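Local coordinates for protein Atp-dependent DNA ligase (Psychromonas sp., PDB 4D05) that joins breaks in the DNA backbone at the expense of ATP, passing through a covalent enzyme-adenylate intermediate, at residues Q20-K26 and G154-Q160; Q7-R13 and R168-K174. All coordinates share one frame. Numbering follows the deposited sequence.

Interaction 1 (Q20-K26 and G154-Q160); sequences QYYVSEK and GLMLHHQ. With AMP (adenosine monophosphate), chain H.
Two extended strands, 21-26 and 154-159, run antiparallel with axes 4.0 Å apart at closest approach and N-to-C directions at 140°, so the pair is strongly twisted. Y22 and S24 form hydrogen-bonded pairs with H158 and M156; Y21, V23 and E25 form non-hydrogen-bonded pairs with H159, L157 and L155. Y22 N to H158 O and H158 N to Y22 O are both 2.9 Å; S24 N to M156 O is 2.9 Å and M156 N to S24 O 2.8 Å. K26 N donates to G154 O (2.9 Å), and at the other end Q160 N donates to Q20 O (2.9 Å). G154 (phi/psi 159/-158) must be glycine, since at these angles a CB would jam against the preceding carbonyl oxygen; it would also come close to K26 CD.

Y21, V23, L157 and H159 share one face. H159 presents its ring edge to the Y21 face (centroids 5.0 Å apart, planes at 77°), while Q20 CB lies over the imidazole. Polar ends find partners beyond the pair: Y22 OH bonds E108, E25 pairs with R70, H159 ND1 accepts from D161 N, and Q160 OE1 bonds K133.

The opposite face carries Y22, S24, M156 and H158. S24, in the p rotamer, accepts AMP N6 at OG (2.9 Å), and E25 O accepts the same amino group (2.9 Å). Selenomethionine M156, chi1 to chi3 all m, brings CG to 3.4 Å from AMP C6. K26, t at chi1 to chi3 and m at chi4, reaches the phosphate, where NZ is covalently bonded to AMP P at 1.9 Å. The lysine is thus trapped as the phosphoramidate of the nucleotidyltransferase family, with adenine recognised through its amino group.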
loop_
_atom_site.group_PDB
_atom_site.type_symbol
_atom_site.label_atom_id
_atom_site.label_comp_id
_atom_site.label_asym_id
_atom_site.label_seq_id
_atom_site.Cartn_x
_atom_site.Cartn_y
_atom_site.Cartn_z
ATOM N N GLN A 20 6.870 -2.385 -19.211
ATOM C CA GLN A 20 7.085 -3.794 -18.887
ATOM C C GLN A 20 6.254 -4.227 -17.696
ATOM O O GLN A 20 6.291 -5.404 -17.335
ATOM C CB GLN A 20 8.541 -4.027 -18.567
ATOM C CG GLN A 20 9.407 -3.511 -19.617
ATOM C CD GLN A 20 10.209 -4.567 -20.214
ATOM O OE1 GLN A 20 9.665 -5.522 -20.771
ATOM N NE2 GLN A 20 11.520 -4.433 -20.109
ATOM N N TYR A 21 5.505 -3.298 -17.098
ATOM C CA TYR A 21 4.762 -3.611 -15.872
ATOM C C TYR A 21 3.262 -3.614 -16.047
ATOM O O TYR A 21 2.689 -2.719 -16.675
ATOM C CB TYR A 21 5.083 -2.587 -14.787
ATOM C CG TYR A 21 6.500 -2.656 -14.378
ATOM C CD1 TYR A 21 7.484 -2.071 -15.162
ATOM C CD2 TYR A 21 6.879 -3.332 -13.237
ATOM C CE1 TYR A 21 8.792 -2.161 -14.820
ATOM C CE2 TYR A 21 8.196 -3.421 -12.887
ATOM C CZ TYR A 21 9.156 -2.829 -13.693
ATOM O OH TYR A 21 10.494 -2.908 -13.393
ATOM N N TYR A 22 2.613 -4.596 -15.432
ATOM C CA TYR A 22 1.177 -4.562 -15.285
ATOM C C TYR A 22 0.815 -3.680 -14.092
ATOM O O TYR A 22 1.381 -3.821 -13.004
ATOM C CB TYR A 22 0.595 -5.982 -15.107
ATOM C CG TYR A 22 0.502 -6.680 -16.456
ATOM C CD1 TYR A 22 -0.570 -6.431 -17.311
ATOM C CD2 TYR A 22 1.501 -7.522 -16.882
ATOM C CE1 TYR A 22 -0.656 -7.044 -18.566
ATOM C CE2 TYR A 22 1.440 -8.133 -18.123
ATOM C CZ TYR A 22 0.366 -7.886 -18.959
ATOM O OH TYR A 22 0.327 -8.512 -20.198
ATOM N N VAL A 23 -0.160 -2.806 -14.306
ATOM C CA VAL A 23 -0.552 -1.810 -13.319
ATOM C C VAL A 23 -1.953 -2.120 -12.833
ATOM O O VAL A 23 -2.857 -2.349 -13.625
ATOM C CB VAL A 23 -0.502 -0.390 -13.928
ATOM C CG1 VAL A 23 -0.850 0.646 -12.893
ATOM C CG2 VAL A 23 0.852 -0.161 -14.537
ATOM N N SER A 24 -2.121 -2.100 -11.507
ATOM C CA SER A 24 -3.391 -2.402 -10.891
ATOM C C SER A 24 -3.623 -1.431 -9.740
ATOM O O SER A 24 -2.709 -0.764 -9.275
ATOM C CB SER A 24 -3.376 -3.857 -10.358
ATOM O OG SER A 24 -2.366 -4.010 -9.378
ATOM N N GLU A 25 -4.863 -1.344 -9.297
ATOM C CA GLU A 25 -5.204 -0.501 -8.135
ATOM C C GLU A 25 -4.766 -1.164 -6.837
ATOM O O GLU A 25 -5.065 -2.338 -6.568
ATOM C CB GLU A 25 -6.711 -0.245 -8.102
ATOM C CG GLU A 25 -7.118 0.724 -6.973
ATOM C CD GLU A 25 -8.567 1.140 -7.005
ATOM O OE1 GLU A 25 -9.178 1.057 -8.091
ATOM O OE2 GLU A 25 -9.099 1.562 -5.934
ATOM N N LYS A 26 -4.046 -0.413 -6.019
ATOM C CA LYS A 26 -3.669 -0.857 -4.681
ATOM C C LYS A 26 -4.938 -0.819 -3.810
ATOM O O LYS A 26 -5.519 0.236 -3.616
ATOM C CB LYS A 26 -2.622 0.112 -4.134
ATOM C CG LYS A 26 -1.966 -0.272 -2.817
ATOM C CD LYS A 26 -0.925 0.807 -2.492
ATOM C CE LYS A 26 0.017 0.353 -1.353
ATOM N NZ LYS A 26 -0.818 0.352 -0.148
ATOM N N GLY A 154 -3.959 3.870 -4.278
ATOM C CA GLY A 154 -2.764 4.021 -5.078
ATOM C C GLY A 154 -2.718 2.945 -6.147
ATOM O O GLY A 154 -3.763 2.390 -6.515
ATOM N N LEU A 155 -1.510 2.682 -6.651
ATOM C CA LEU A 155 -1.314 1.676 -7.697
ATOM C C LEU A 155 -0.255 0.663 -7.294
ATOM O O LEU A 155 0.580 0.921 -6.428
ATOM C CB LEU A 155 -0.861 2.361 -9.004
ATOM C CG LEU A 155 -1.840 3.374 -9.567
ATOM C CD1 LEU A 155 -1.234 4.125 -10.766
ATOM C CD2 LEU A 155 -3.080 2.659 -9.952
HETATM N N MSE A 156 -0.296 -0.500 -7.932
HETATM C CA MSE A 156 0.752 -1.481 -7.861
HETATM C C MSE A 156 1.251 -1.797 -9.260
HETATM O O MSE A 156 0.472 -1.804 -10.193
HETATM C CB MSE A 156 0.233 -2.802 -7.245
HETATM C CG MSE A 156 -0.397 -2.657 -5.853
HETATM SE SE MSE A 156 0.933 -2.268 -4.450
HETATM C CE MSE A 156 2.180 -3.742 -4.827
ATOM N N LEU A 157 2.556 -2.068 -9.374
ATOM C CA LEU A 157 3.199 -2.414 -10.618
ATOM C C LEU A 157 3.865 -3.792 -10.460
ATOM O O LEU A 157 4.566 -4.043 -9.482
ATOM C CB LEU A 157 4.274 -1.396 -10.971
ATOM C CG LEU A 157 3.761 -0.007 -11.420
ATOM C CD1 LEU A 157 3.404 0.898 -10.242
ATOM C CD2 LEU A 157 4.777 0.689 -12.259
ATOM N N HIS A 158 3.684 -4.654 -11.453
ATOM C CA HIS A 158 4.286 -5.990 -11.387
ATOM C C HIS A 158 4.845 -6.345 -12.756
ATOM O O HIS A 158 4.125 -6.356 -13.746
ATOM C CB HIS A 158 3.216 -6.980 -10.948
ATOM C CG HIS A 158 3.754 -8.299 -10.489
ATOM N ND1 HIS A 158 2.980 -9.196 -9.785
ATOM C CD2 HIS A 158 4.960 -8.882 -10.642
ATOM C CE1 HIS A 158 3.704 -10.254 -9.480
ATOM N NE2 HIS A 158 4.903 -10.109 -10.018
ATOM N N HIS A 159 6.148 -6.569 -12.810
ATOM C CA HIS A 159 6.833 -6.838 -14.064
ATOM C C HIS A 159 6.256 -8.086 -14.743
ATOM O O HIS A 159 6.108 -9.149 -14.114
ATOM C CB HIS A 159 8.333 -6.977 -13.805
ATOM C CG HIS A 159 9.173 -6.848 -15.027
ATOM N ND1 HIS A 159 9.172 -7.795 -16.021
ATOM C CD2 HIS A 159 10.040 -5.885 -15.419
ATOM C CE1 HIS A 159 10.015 -7.427 -16.977
ATOM N NE2 HIS A 159 10.544 -6.264 -16.639
ATOM N N GLN A 160 5.950 -7.945 -16.033
ATOM C CA GLN A 160 5.309 -9.034 -16.806
ATOM C C GLN A 160 6.133 -10.328 -16.832
ATOM O O GLN A 160 5.570 -11.413 -16.979
ATOM C CB GLN A 160 4.999 -8.557 -18.244
ATOM C CG GLN A 160 6.236 -8.229 -19.025
ATOM C CD GLN A 160 5.950 -7.439 -20.280
ATOM O OE1 GLN A 160 4.803 -7.220 -20.639
ATOM N NE2 GLN A 160 7.001 -6.984 -20.939
HETATM P P AMP H . 0.198 -0.722 1.118
HETATM O O1P AMP H . 1.526 -0.082 1.410
HETATM O O2P AMP H . -0.920 -0.881 2.131
HETATM O "O5'" AMP H . 0.511 -2.094 0.385
HETATM C "C5'" AMP H . -0.632 -2.762 -0.098
HETATM C "C4'" AMP H . -0.492 -4.195 0.315
HETATM O "O4'" AMP H . -1.567 -4.970 -0.168
HETATM C "C3'" AMP H . 0.771 -4.707 -0.292
HETATM O "O3'" AMP H . 1.393 -5.456 0.764
HETATM C "C2'" AMP H . 0.314 -5.591 -1.416
HETATM O "O2'" AMP H . 1.254 -6.659 -1.280
HETATM C "C1'" AMP H . -1.203 -5.870 -1.198
HETATM N N9 AMP H . -2.024 -5.407 -2.369
HETATM C C8 AMP H . -3.135 -4.619 -2.419
HETATM N N7 AMP H . -3.564 -4.393 -3.687
HETATM C C5 AMP H . -2.725 -5.113 -4.466
HETATM C C6 AMP H . -2.558 -5.295 -5.910
HETATM N N6 AMP H . -3.418 -4.710 -6.757
HETATM N N1 AMP H . -1.561 -6.098 -6.299
HETATM C C2 AMP H . -0.670 -6.644 -5.461
HETATM N N3 AMP H . -0.737 -6.515 -4.147
HETATM C C4 AMP H . -1.728 -5.765 -3.608
#

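Interaction 2 (Q7-R13 and R168-K174); sequences QLATNYR and RSRDLMK. With AMP (adenosine monophosphate), chain H; SO4 (sulfate ion), chain F.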
loop_
_atom_site.group_PDB
_atom_site.type_symbol
_atom_site.label_atom_id
_atom_site.label_comp_id
_atom_site.label_asym_id
_atom_site.label_seq_id
_atom_site.Cartn_x
_atom_site.Cartn_y
_atom_site.Cartn_z
ATOM N N GLN A 7 4.853 -13.167 -1.536
ATOM C CA GLN A 7 5.753 -12.178 -2.139
ATOM C C GLN A 7 5.404 -10.849 -1.616
ATOM O O GLN A 7 4.207 -10.575 -1.489
ATOM C CB GLN A 7 5.543 -12.119 -3.647
ATOM C CG GLN A 7 6.459 -11.151 -4.365
ATOM C CD GLN A 7 6.528 -11.546 -5.847
ATOM O OE1 GLN A 7 7.494 -12.114 -6.332
ATOM N NE2 GLN A 7 5.498 -11.292 -6.522
ATOM N N LEU A 8 6.417 -10.025 -1.327
ATOM C CA LEU A 8 6.218 -8.683 -0.821
ATOM C C LEU A 8 6.742 -7.569 -1.757
ATOM O O LEU A 8 7.740 -7.716 -2.498
ATOM C CB LEU A 8 6.867 -8.497 0.558
ATOM C CG LEU A 8 6.626 -9.546 1.648
ATOM C CD1 LEU A 8 7.417 -9.100 2.860
ATOM C CD2 LEU A 8 5.116 -9.736 2.004
ATOM N N ALA A 9 6.044 -6.435 -1.703
ATOM C CA ALA A 9 6.324 -5.335 -2.629
ATOM C C ALA A 9 7.408 -4.413 -2.111
ATOM O O ALA A 9 7.532 -4.174 -0.891
ATOM C CB ALA A 9 5.082 -4.534 -2.876
ATOM N N THR A 10 8.161 -3.864 -3.054
ATOM C CA THR A 10 9.098 -2.754 -2.803
ATOM C C THR A 10 8.525 -1.396 -3.257
ATOM O O THR A 10 7.393 -1.345 -3.698
ATOM C CB THR A 10 10.423 -2.992 -3.516
ATOM O OG1 THR A 10 10.191 -3.243 -4.914
ATOM C CG2 THR A 10 11.150 -4.194 -2.876
ATOM N N ASN A 11 9.285 -0.301 -3.114
ATOM C CA ASN A 11 8.775 1.009 -3.545
ATOM C C ASN A 11 9.043 1.339 -4.997
ATOM O O ASN A 11 10.034 0.903 -5.566
ATOM C CB ASN A 11 9.343 2.130 -2.696
ATOM C CG ASN A 11 8.762 2.143 -1.323
ATOM O OD1 ASN A 11 7.664 1.648 -1.098
ATOM N ND2 ASN A 11 9.490 2.719 -0.389
ATOM N N TYR A 12 8.126 2.093 -5.591
ATOM C CA TYR A 12 8.280 2.593 -6.951
ATOM C C TYR A 12 9.655 3.249 -7.167
ATOM O O TYR A 12 10.175 3.968 -6.284
ATOM C CB TYR A 12 7.168 3.608 -7.229
ATOM C CG TYR A 12 7.271 4.257 -8.570
ATOM C CD1 TYR A 12 6.887 3.583 -9.715
ATOM C CD2 TYR A 12 7.747 5.547 -8.691
ATOM C CE1 TYR A 12 7.007 4.146 -10.944
ATOM C CE2 TYR A 12 7.872 6.131 -9.907
ATOM C CZ TYR A 12 7.481 5.430 -11.040
ATOM O OH TYR A 12 7.583 6.015 -12.263
ATOM N N ARG A 13 10.250 2.954 -8.316
ATOM C CA ARG A 13 11.518 3.542 -8.773
ATOM C C ARG A 13 11.315 4.274 -10.094
ATOM O O ARG A 13 10.723 3.723 -11.010
ATOM C CB ARG A 13 12.578 2.444 -8.913
ATOM C CG ARG A 13 12.847 1.699 -7.589
ATOM C CD ARG A 13 13.837 0.529 -7.745
ATOM N NE ARG A 13 13.204 -0.681 -8.303
ATOM C CZ ARG A 13 13.362 -1.120 -9.545
ATOM N NH1 ARG A 13 14.153 -0.465 -10.403
ATOM N NH2 ARG A 13 12.736 -2.230 -9.939
ATOM N N ARG A 168 10.607 -9.950 -0.335
ATOM C CA ARG A 168 10.438 -8.652 -0.996
ATOM C C ARG A 168 10.915 -8.842 -2.425
ATOM O O ARG A 168 11.821 -9.632 -2.688
ATOM C CB ARG A 168 11.199 -7.508 -0.280
ATOM C CG ARG A 168 10.647 -7.196 1.097
ATOM C CD ARG A 168 10.209 -5.727 1.323
ATOM N NE ARG A 168 9.536 -5.604 2.625
ATOM C CZ ARG A 168 8.234 -5.357 2.813
ATOM N NH1 ARG A 168 7.403 -5.136 1.789
ATOM N NH2 ARG A 168 7.752 -5.281 4.057
ATOM N N SER A 169 10.216 -8.212 -3.356
ATOM C CA SER A 169 10.575 -8.302 -4.750
ATOM C C SER A 169 10.692 -6.913 -5.426
ATOM O O SER A 169 9.808 -6.070 -5.313
ATOM C CB SER A 169 9.549 -9.146 -5.485
ATOM O OG SER A 169 9.744 -9.006 -6.908
ATOM N N ARG A 170 11.792 -6.692 -6.143
ATOM C CA ARG A 170 11.956 -5.491 -6.928
ATOM C C ARG A 170 11.041 -5.433 -8.164
ATOM O O ARG A 170 10.862 -4.382 -8.770
ATOM C CB ARG A 170 13.373 -5.395 -7.418
ATOM C CG ARG A 170 14.385 -5.099 -6.332
ATOM C CD ARG A 170 15.812 -5.046 -6.891
ATOM N NE ARG A 170 16.059 -3.915 -7.803
ATOM C CZ ARG A 170 16.381 -2.681 -7.408
ATOM N NH1 ARG A 170 16.466 -2.378 -6.115
ATOM N NH2 ARG A 170 16.603 -1.734 -8.308
ATOM N N ASP A 171 10.495 -6.579 -8.542
ATOM C CA ASP A 171 9.604 -6.648 -9.678
ATOM C C ASP A 171 8.163 -6.293 -9.307
ATOM O O ASP A 171 7.317 -6.183 -10.183
ATOM C CB ASP A 171 9.623 -8.024 -10.255
ATOM C CG ASP A 171 10.878 -8.304 -11.014
ATOM O OD1 ASP A 171 11.537 -7.351 -11.502
ATOM O OD2 ASP A 171 11.210 -9.475 -11.073
ATOM N N LEU A 172 7.883 -6.157 -8.011
ATOM C CA LEU A 172 6.572 -5.773 -7.540
ATOM C C LEU A 172 6.718 -4.482 -6.747
ATOM O O LEU A 172 7.393 -4.482 -5.729
ATOM C CB LEU A 172 6.003 -6.873 -6.618
ATOM C CG LEU A 172 4.601 -6.628 -6.064
ATOM C CD1 LEU A 172 3.535 -6.564 -7.151
ATOM C CD2 LEU A 172 4.192 -7.667 -5.017
HETATM N N MSE A 173 6.113 -3.408 -7.211
HETATM C CA MSE A 173 6.290 -2.097 -6.583
HETATM C C MSE A 173 4.972 -1.402 -6.207
HETATM O O MSE A 173 3.991 -1.491 -6.930
HETATM C CB MSE A 173 7.057 -1.184 -7.522
HETATM C CG MSE A 173 8.481 -1.609 -7.771
HETATM SE SE MSE A 173 9.354 -0.519 -9.133
HETATM C CE MSE A 173 8.542 -1.358 -10.655
ATOM N N LYS A 174 5.007 -0.698 -5.077
ATOM C CA LYS A 174 3.905 0.127 -4.611
ATOM C C LYS A 174 4.111 1.514 -5.140
ATOM O O LYS A 174 5.205 2.042 -5.063
ATOM C CB LYS A 174 3.899 0.278 -3.069
ATOM C CG LYS A 174 3.937 -0.978 -2.317
ATOM C CD LYS A 174 4.116 -0.705 -0.795
ATOM C CE LYS A 174 3.908 -1.978 -0.051
ATOM N NZ LYS A 174 3.727 -1.729 1.395
HETATM P P AMP H . 0.198 -0.722 1.118
HETATM O O1P AMP H . 1.526 -0.082 1.410
HETATM O O2P AMP H . -0.920 -0.881 2.131
HETATM O "O5'" AMP H . 0.511 -2.094 0.385
HETATM C "C5'" AMP H . -0.632 -2.762 -0.098
HETATM C "C4'" AMP H . -0.492 -4.195 0.315
HETATM O "O4'" AMP H . -1.567 -4.970 -0.168
HETATM C "C3'" AMP H . 0.771 -4.707 -0.292
HETATM O "O3'" AMP H . 1.393 -5.456 0.764
HETATM C "C2'" AMP H . 0.314 -5.591 -1.416
HETATM O "O2'" AMP H . 1.254 -6.659 -1.280
HETATM C "C1'" AMP H . -1.203 -5.870 -1.198
HETATM N N9 AMP H . -2.024 -5.407 -2.369
HETATM C C8 AMP H . -3.135 -4.619 -2.419
HETATM N N7 AMP H . -3.564 -4.393 -3.687
HETATM C C5 AMP H . -2.725 -5.113 -4.466
HETATM C C6 AMP H . -2.558 -5.295 -5.910
HETATM N N6 AMP H . -3.418 -4.710 -6.757
HETATM N N1 AMP H . -1.561 -6.098 -6.299
HETATM C C2 AMP H . -0.670 -6.644 -5.461
HETATM N N3 AMP H . -0.737 -6.515 -4.147
HETATM C C4 AMP H . -1.728 -5.765 -3.608
HETATM S S SO4 F . 3.640 -4.954 3.028
HETATM O O1 SO4 F . 2.693 -3.839 3.138
HETATM O O2 SO4 F . 2.966 -6.254 3.213
HETATM O O3 SO4 F . 4.251 -4.978 1.693
HETATM O O4 SO4 F . 4.685 -4.804 4.054
HETATM O O HOH W 1 9.313 -11.406 -8.397
#
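Strand 8-11 runs parallel to two short strand pieces, 168-169 and 173-174, that a type I turn from S169 to L172 separates. Its backbone therefore bonds first one piece and then the other. L8 O accepts from S169 N (2.7 Å); beyond the corner T10 N donates to L172 O (2.9 Å), T10 O accepts from K174 N (2.8 Å), and Y12 N donates to K174 O (3.0 Å). Within the turn S169 OG accepts from D171 N at 3.0 Å, an ST turn, and a water links this hydroxyl to Q7 OE1, which also accepts from Q165 N.

T10 OG1 sits at the corner, 2.9 Å from S169 O and 3.2 Å from L172 O. A9 CB packs against L172 CG (3.8 Å), whereas M173, a selenomethionine, brings SE to 3.7 Å from R13 N. The guanidinium groups of R13 and R170 stack with centres 4.0 Å apart despite their like charge, and R13 NH2 donates to R170 O (3.1 Å). R168 folds over L8, its NH1 donating to A9 O (2.9 Å).

Towards the nucleotide, K174 NZ donates to AMP O1P (2.7 Å) and to O1 of a sulfate (2.9 Å), which R168 NH2 also binds through O4 (3.1 Å). Sulfate probably came from the crystallisation liquor, but, held by R168, K174 and also K42 beside the adenylate phosphate, it marks a basic, anion-binding patch, consistent with a site for phosphate groups of a substrate.

The two contacts, with centres 10 Å apart, build one mixed sheet of the nucleotidyltransferase domain, in the order 21-26, 154-159, 173-175, 8-11, 168-169. They meet where strands 154-159 and 173-175 adjoin: L157 O lies 2.8 Å from M173 N, and H159 N 2.9 Å from D171 O, both probable hydrogen bonds, while Y21 CE2 packs 3.1 Å from M173 CE. Along the chain, 7-13 comes first, then 20-26, 154-160 and 168-174, so interaction 2 encloses interaction 1. The sheet thereby brings residues far apart in the chain, from 20-26, 154-160 and 168-174, to AMP: interaction 1 supplies the adenylated lysine and adenine contacts, interaction 2 a second lysine at the phosphate.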